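Local coordinates for L-Ala-D/L-Glu epimerase, a muconate lactonizing enzyme (Klebsiella pneumoniae subsp. pneumoniae MGH 78578, PDB 3FCP), which belongs to the enolase superfamily, pairing an N-terminal capping domain with a C-terminal barrel domain that holds a magnesium ion, at residues Leu40-Ser43 and Asp44-Gly48; Asp115-Gly118 and Lys119-Gly122; His315-Ser318 and Thr319-Leu322. All coordinates share one frame; numbering follows the deposited sequence.

Interaction 1: Leu40-Ser43 and Asp44-Gly48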
loop_
_atom_site.group_PDB
_atom_site.type_symbol
_atom_site.label_atom_id
_atom_site.label_comp_id
_atom_site.label_asym_id
_atom_site.label_seq_id
_atom_site.Cartn_x
_atom_site.Cartn_y
_atom_site.Cartn_z
ATOM N N LEU A 40 -13.999 48.364 4.341
ATOM C CA LEU A 40 -12.803 48.600 5.125
ATOM C C LEU A 40 -12.227 49.950 4.731
ATOM O O LEU A 40 -12.000 50.216 3.552
ATOM C CB LEU A 40 -11.791 47.480 4.870
ATOM C CG LEU A 40 -10.500 47.464 5.695
ATOM C CD1 LEU A 40 -9.951 46.037 5.748
ATOM C CD2 LEU A 40 -9.483 48.423 5.093
ATOM N N THR A 41 -12.006 50.804 5.726
ATOM C CA THR A 41 -11.467 52.130 5.475
ATOM C C THR A 41 -10.021 52.219 5.930
ATOM O O THR A 41 -9.694 51.839 7.058
ATOM C CB THR A 41 -12.290 53.210 6.205
ATOM O OG1 THR A 41 -13.643 53.175 5.738
ATOM C CG2 THR A 41 -11.706 54.595 5.936
ATOM N N ARG A 42 -9.162 52.712 5.043
ATOM C CA ARG A 42 -7.741 52.872 5.340
ATOM C C ARG A 42 -7.444 54.290 5.823
ATOM O O ARG A 42 -8.264 55.190 5.661
ATOM C CB ARG A 42 -6.915 52.572 4.091
ATOM C CG ARG A 42 -6.926 51.103 3.683
ATOM C CD ARG A 42 -6.639 50.917 2.204
ATOM N NE ARG A 42 -5.476 51.674 1.736
ATOM C CZ ARG A 42 -4.440 51.133 1.099
ATOM N NH1 ARG A 42 -4.403 49.824 0.860
ATOM N NH2 ARG A 42 -3.456 51.901 0.658
ATOM N N SER A 43 -6.265 54.483 6.407
ATOM C CA SER A 43 -5.862 55.792 6.905
ATOM C C SER A 43 -5.625 56.798 5.776
ATOM O O SER A 43 -5.545 58.002 6.024
ATOM C CB SER A 43 -4.598 55.670 7.763
ATOM O OG SER A 43 -3.544 55.071 7.035
ATOM N N ASP A 44 -5.488 56.317 4.541
ATOM C CA ASP A 44 -5.293 57.229 3.417
ATOM C C ASP A 44 -6.640 57.635 2.805
ATOM O O ASP A 44 -6.693 58.367 1.814
ATOM C CB ASP A 44 -4.386 56.600 2.351
ATOM C CG ASP A 44 -4.898 55.259 1.841
ATOM O OD1 ASP A 44 -5.965 54.802 2.296
ATOM O OD2 ASP A 44 -4.218 54.662 0.977
ATOM N N GLY A 45 -7.727 57.169 3.414
ATOM C CA GLY A 45 -9.053 57.501 2.921
ATOM C C GLY A 45 -9.619 56.520 1.907
ATOM O O GLY A 45 -10.787 56.622 1.524
ATOM N N ILE A 46 -8.805 55.565 1.468
ATOM C CA ILE A 46 -9.271 54.580 0.498
ATOM C C ILE A 46 -10.104 53.491 1.174
ATOM O O ILE A 46 -9.757 53.004 2.250
ATOM C CB ILE A 46 -8.081 53.934 -0.250
ATOM C CG1 ILE A 46 -7.390 54.993 -1.114
ATOM C CG2 ILE A 46 -8.560 52.775 -1.111
ATOM C CD1 ILE A 46 -6.162 54.499 -1.857
ATOM N N CYS A 47 -11.222 53.134 0.550
ATOM C CA CYS A 47 -12.083 52.091 1.088
ATOM C C CYS A 47 -12.104 50.887 0.157
ATOM O O CYS A 47 -11.963 51.025 -1.061
ATOM C CB CYS A 47 -13.515 52.598 1.274
ATOM S SG CYS A 47 -13.727 53.832 2.580
ATOM N N GLY A 48 -12.280 49.709 0.744
ATOM C CA GLY A 48 -12.351 48.482 -0.027
ATOM C C GLY A 48 -13.590 47.742 0.437
ATOM O O GLY A 48 -13.952 47.831 1.612
#
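D44 lies at the NE/NH2 edge of the R42 guanidinium, in its plane, while the carboxylate is tilted, the two planes 21° apart. CB of I46 approaches NE of R42 obliquely. The grip is side-on and uses two nitrogens: NE donates to OD1 of D44 at 3.2 Å, and NH2 of R42 forms the shorter bond, 2.9 Å to OD2 of D44. Both oxygens are met on their syn sides, though out of the carboxylate plane. A bend at chi3 (48°) brings NE and NH2 of R42 round to the D44 carboxylate. The remaining NH1 bonds to Q117 on helix 103-121, so the arginine ties the turn to that helix. OD1 of D44 has a second donor, the backbone N of I46 at 3.1 Å, which comes from the opposite face of the carboxylate and closes an Asx turn; the two donors together would hold the carboxylate against rotation. Backbone bonds close the turn itself: N of G45 reaches O of R42 at 3.0 Å, and N of R42 reaches O of I46 at 2.9 Å. Farther along, OG1 of T41 touches SG of C47 at 3.2 Å in a non-hydrogen-bonded pair, and L40 and G48 form the hydrogen-bonded pair. A type I turn from R42 to G45, with a G1 bulge at G45 (positive phi), thus closes the 3:5 beta hairpin of strands 33-42 and 47-53 in the N-terminal domain.

Interaction 2: Asp115-Gly118 and Lys119-Gly122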
loop_
_atom_site.group_PDB
_atom_site.type_symbol
_atom_site.label_atom_id
_atom_site.label_comp_id
_atom_site.label_asym_id
_atom_site.label_seq_id
_atom_site.Cartn_x
_atom_site.Cartn_y
_atom_site.Cartn_z
ATOM N N ASP A 115 -9.438 44.972 -2.795
ATOM C CA ASP A 115 -10.160 46.036 -3.495
ATOM C C ASP A 115 -9.459 47.368 -3.224
ATOM O O ASP A 115 -9.158 48.120 -4.148
ATOM C CB ASP A 115 -11.623 46.089 -3.013
ATOM C CG ASP A 115 -12.464 47.127 -3.760
ATOM O OD1 ASP A 115 -12.190 47.396 -4.949
ATOM O OD2 ASP A 115 -13.423 47.661 -3.157
ATOM N N ALA A 116 -9.168 47.633 -1.953
ATOM C CA ALA A 116 -8.520 48.876 -1.552
ATOM C C ALA A 116 -7.099 49.038 -2.085
ATOM O O ALA A 116 -6.725 50.121 -2.534
ATOM C CB ALA A 116 -8.525 49.004 -0.021
ATOM N N GLN A 117 -6.296 47.981 -2.047
ATOM C CA GLN A 117 -4.930 48.108 -2.550
ATOM C C GLN A 117 -4.945 48.223 -4.076
ATOM O O GLN A 117 -4.037 48.801 -4.675
ATOM C CB GLN A 117 -4.070 46.923 -2.097
ATOM C CG GLN A 117 -2.567 47.098 -2.369
ATOM C CD GLN A 117 -1.963 48.352 -1.720
ATOM O OE1 GLN A 117 -2.600 49.025 -0.906
ATOM N NE2 GLN A 117 -0.720 48.656 -2.075
ATOM N N GLY A 118 -5.981 47.672 -4.704
ATOM C CA GLY A 118 -6.093 47.771 -6.148
ATOM C C GLY A 118 -6.356 49.225 -6.508
ATOM O O GLY A 118 -5.721 49.787 -7.403
ATOM N N LYS A 119 -7.292 49.845 -5.802
ATOM C CA LYS A 119 -7.605 51.250 -6.057
ATOM C C LYS A 119 -6.364 52.107 -5.774
ATOM O O LYS A 119 -6.136 53.114 -6.431
ATOM C CB LYS A 119 -8.756 51.716 -5.165
ATOM C CG LYS A 119 -10.092 51.034 -5.406
ATOM C CD LYS A 119 -11.118 51.586 -4.428
ATOM C CE LYS A 119 -12.462 50.891 -4.529
ATOM N NZ LYS A 119 -13.433 51.490 -3.559
ATOM N N ALA A 120 -5.559 51.688 -4.801
ATOM C CA ALA A 120 -4.349 52.420 -4.434
ATOM C C ALA A 120 -3.251 52.348 -5.496
ATOM O O ALA A 120 -2.391 53.226 -5.563
ATOM C CB ALA A 120 -3.813 51.905 -3.102
ATOM N N LEU A 121 -3.275 51.300 -6.318
ATOM C CA LEU A 121 -2.273 51.126 -7.366
ATOM C C LEU A 121 -2.867 51.384 -8.746
ATOM O O LEU A 121 -2.174 51.260 -9.760
ATOM C CB LEU A 121 -1.703 49.703 -7.320
ATOM C CG LEU A 121 -1.024 49.303 -6.007
ATOM C CD1 LEU A 121 -0.587 47.835 -6.060
ATOM C CD2 LEU A 121 0.165 50.218 -5.763
ATOM N N GLY A 122 -4.152 51.729 -8.776
ATOM C CA GLY A 122 -4.825 51.985 -10.038
ATOM C C GLY A 122 -4.851 50.726 -10.882
ATOM O O GLY A 122 -4.742 50.780 -12.110
HETATM O O HOH W 1 -15.248 49.523 -4.154
#
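A Schellman motif ends helix 103-121, with G122 at positive phi as its C-prime residue: N of L123 pairs with O of G118, and N of G122 bonds weakly to O of K119. The last turns before it carry an i to i+4 pairing of D115 with K119. The backbone N of K119 donates to O of D115 at 3.0 Å, and N of A120 to O of A116 at 3.0 Å. Toward the end the pattern tightens: N of L121 turns to O of G118 at 3.1 Å, from above the carbonyl plane, and keeps only a weak bond to O of Q117. The lysine side chain leaves with CG beside its own backbone N (chi1 -64°) and runs fully extended back along the helix. Its CE lies 3.5 Å from OD1 of D115, but NZ of K119 stays 3.9 Å from OD2 of D115, a long salt bridge. A water 2.8 Å from OD2 of D115, to which it probably donates, accepts from NZ of K119 at 2.7 Å. On another side of the helix, the bent Q117 chain lays its amide beside A120 and L121, NE2 of Q117 being 4.0 Å from CG of L121, while OE1 accepts from R42. The charges of D115 and K119 probably still attract directly, with the water bridging them; their polar ends also bond backbone groups, D115 accepting from N of I49 and L358 and K119 donating to O of C47, which joins the helix end to strand 47-53 and the C-terminal part of the chain.

Interaction 3: His315-Ser318 and Thr319-Leu322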
loop_
_atom_site.group_PDB
_atom_site.type_symbol
_atom_site.label_atom_id
_atom_site.label_comp_id
_atom_site.label_asym_id
_atom_site.label_seq_id
_atom_site.Cartn_x
_atom_site.Cartn_y
_atom_site.Cartn_z
ATOM N N HIS A 315 -12.088 37.764 -10.453
ATOM C CA HIS A 315 -10.735 38.301 -10.585
ATOM C C HIS A 315 -9.709 37.188 -10.366
ATOM O O HIS A 315 -8.688 37.134 -11.052
ATOM C CB HIS A 315 -10.508 39.440 -9.594
ATOM C CG HIS A 315 -11.004 40.767 -10.081
ATOM N ND1 HIS A 315 -10.381 41.469 -11.092
ATOM C CD2 HIS A 315 -12.077 41.507 -9.717
ATOM C CE1 HIS A 315 -11.048 42.583 -11.328
ATOM N NE2 HIS A 315 -12.082 42.631 -10.507
ATOM N N ALA A 316 -9.994 36.305 -9.408
ATOM C CA ALA A 316 -9.120 35.174 -9.109
ATOM C C ALA A 316 -9.194 34.136 -10.233
ATOM O O ALA A 316 -8.166 33.654 -10.716
ATOM C CB ALA A 316 -9.520 34.536 -7.772
ATOM N N TRP A 317 -10.411 33.804 -10.660
ATOM C CA TRP A 317 -10.607 32.820 -11.727
ATOM C C TRP A 317 -9.914 33.228 -13.030
ATOM O O TRP A 317 -9.439 32.373 -13.782
ATOM C CB TRP A 317 -12.102 32.620 -12.017
ATOM C CG TRP A 317 -12.968 32.112 -10.875
ATOM C CD1 TRP A 317 -14.341 32.106 -10.839
ATOM C CD2 TRP A 317 -12.536 31.575 -9.614
ATOM N NE1 TRP A 317 -14.785 31.603 -9.642
ATOM C CE2 TRP A 317 -13.700 31.274 -8.869
ATOM C CE3 TRP A 317 -11.279 31.324 -9.039
ATOM C CZ2 TRP A 317 -13.647 30.735 -7.574
ATOM C CZ3 TRP A 317 -11.225 30.790 -7.752
ATOM C CH2 TRP A 317 -12.404 30.502 -7.032
ATOM N N SER A 318 -9.856 34.532 -13.291
ATOM C CA SER A 318 -9.244 35.050 -14.515
ATOM C C SER A 318 -7.761 34.743 -14.641
ATOM O O SER A 318 -7.216 34.700 -15.744
ATOM C CB SER A 318 -9.429 36.570 -14.606
ATOM O OG SER A 318 -8.523 37.255 -13.751
ATOM N N THR A 319 -7.098 34.539 -13.514
ATOM C CA THR A 319 -5.669 34.268 -13.544
ATOM C C THR A 319 -5.350 32.792 -13.746
ATOM O O THR A 319 -4.180 32.426 -13.854
ATOM C CB THR A 319 -5.004 34.677 -12.233
ATOM O OG1 THR A 319 -5.410 33.763 -11.206
ATOM C CG2 THR A 319 -5.415 36.098 -11.840
ATOM N N LEU A 320 -6.379 31.951 -13.822
ATOM C CA LEU A 320 -6.161 30.507 -13.939
ATOM C C LEU A 320 -6.812 29.825 -15.131
ATOM O O LEU A 320 -7.810 30.303 -15.657
ATOM C CB LEU A 320 -6.698 29.810 -12.681
ATOM C CG LEU A 320 -6.231 30.294 -11.310
ATOM C CD1 LEU A 320 -7.219 29.837 -10.231
ATOM C CD2 LEU A 320 -4.831 29.765 -11.052
ATOM N N PRO A 321 -6.251 28.683 -15.562
ATOM C CA PRO A 321 -6.816 27.932 -16.689
ATOM C C PRO A 321 -7.943 27.096 -16.068
ATOM O O PRO A 321 -7.675 26.157 -15.325
ATOM C CB PRO A 321 -5.659 27.038 -17.141
ATOM C CG PRO A 321 -4.428 27.674 -16.530
ATOM C CD PRO A 321 -4.927 28.156 -15.203
ATOM N N LEU A 322 -9.194 27.432 -16.347
ATOM C CA LEU A 322 -10.297 26.678 -15.764
ATOM C C LEU A 322 -10.938 25.755 -16.795
ATOM O O LEU A 322 -11.793 26.177 -17.577
ATOM C CB LEU A 322 -11.343 27.640 -15.193
ATOM C CG LEU A 322 -10.834 28.637 -14.139
ATOM C CD1 LEU A 322 -12.007 29.410 -13.575
ATOM C CD2 LEU A 322 -10.115 27.904 -13.016
HETATM O O HOH W 2 -9.051 32.520 -17.412
#
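T319 folds back on the C-terminal end of helix 307-317 of the TIM-barrel-like domain, where a type I turn from W317 to L320 leads into the following loop. CB of T319 lies 3.7 Å from O of A316. From there the two branches part. OG1, set between the backbone N and the carbonyl carbon (chi1 71°), donates to O of A316 at 2.8 Å in the plane of that carbonyl; the methyl CG2 of T319 reaches O of H315 at 3.5 Å. The backbone N of T319 also donates to O of A316, from above the carbonyl plane, so one residue grips this oxygen twice. The neighbouring S318 turns its OG back to O of H315 at 2.7 Å, while N of L320 closes the turn on O of W317 at 3.1 Å. Side chains of helix 283-294 cover this end, L285 at T319 and A288 at L320, and N89 of the second subunit packs on T319. L322 returns to the helix end, crossing the tryptophan side chain at a slant: its CD1 rests 3.6 Å from CB of W317.

How the interactions relate
Interactions 1 and 2 belong to the N-terminal domain and touch directly: the hairpin lies on helix 103-121, and two hydrogen bonds and the packing of CD of R42 on CB of A116 join them. Both are partly buried, and charged groups do much of the work in each, as a compact two-nitrogen ion pair in the turn and a water-bridged one on the helix. Interaction 3 lies in the barrel domain, its centre about 19 Å from that of interaction 2, and is buried; hydroxyl and backbone N-H bonds to helix-end carbonyls, with apolar packing, take the place of ion pairs. Interactions 2 and 3 both mark the end of a helix, one by a Schellman motif, the other by a type I turn.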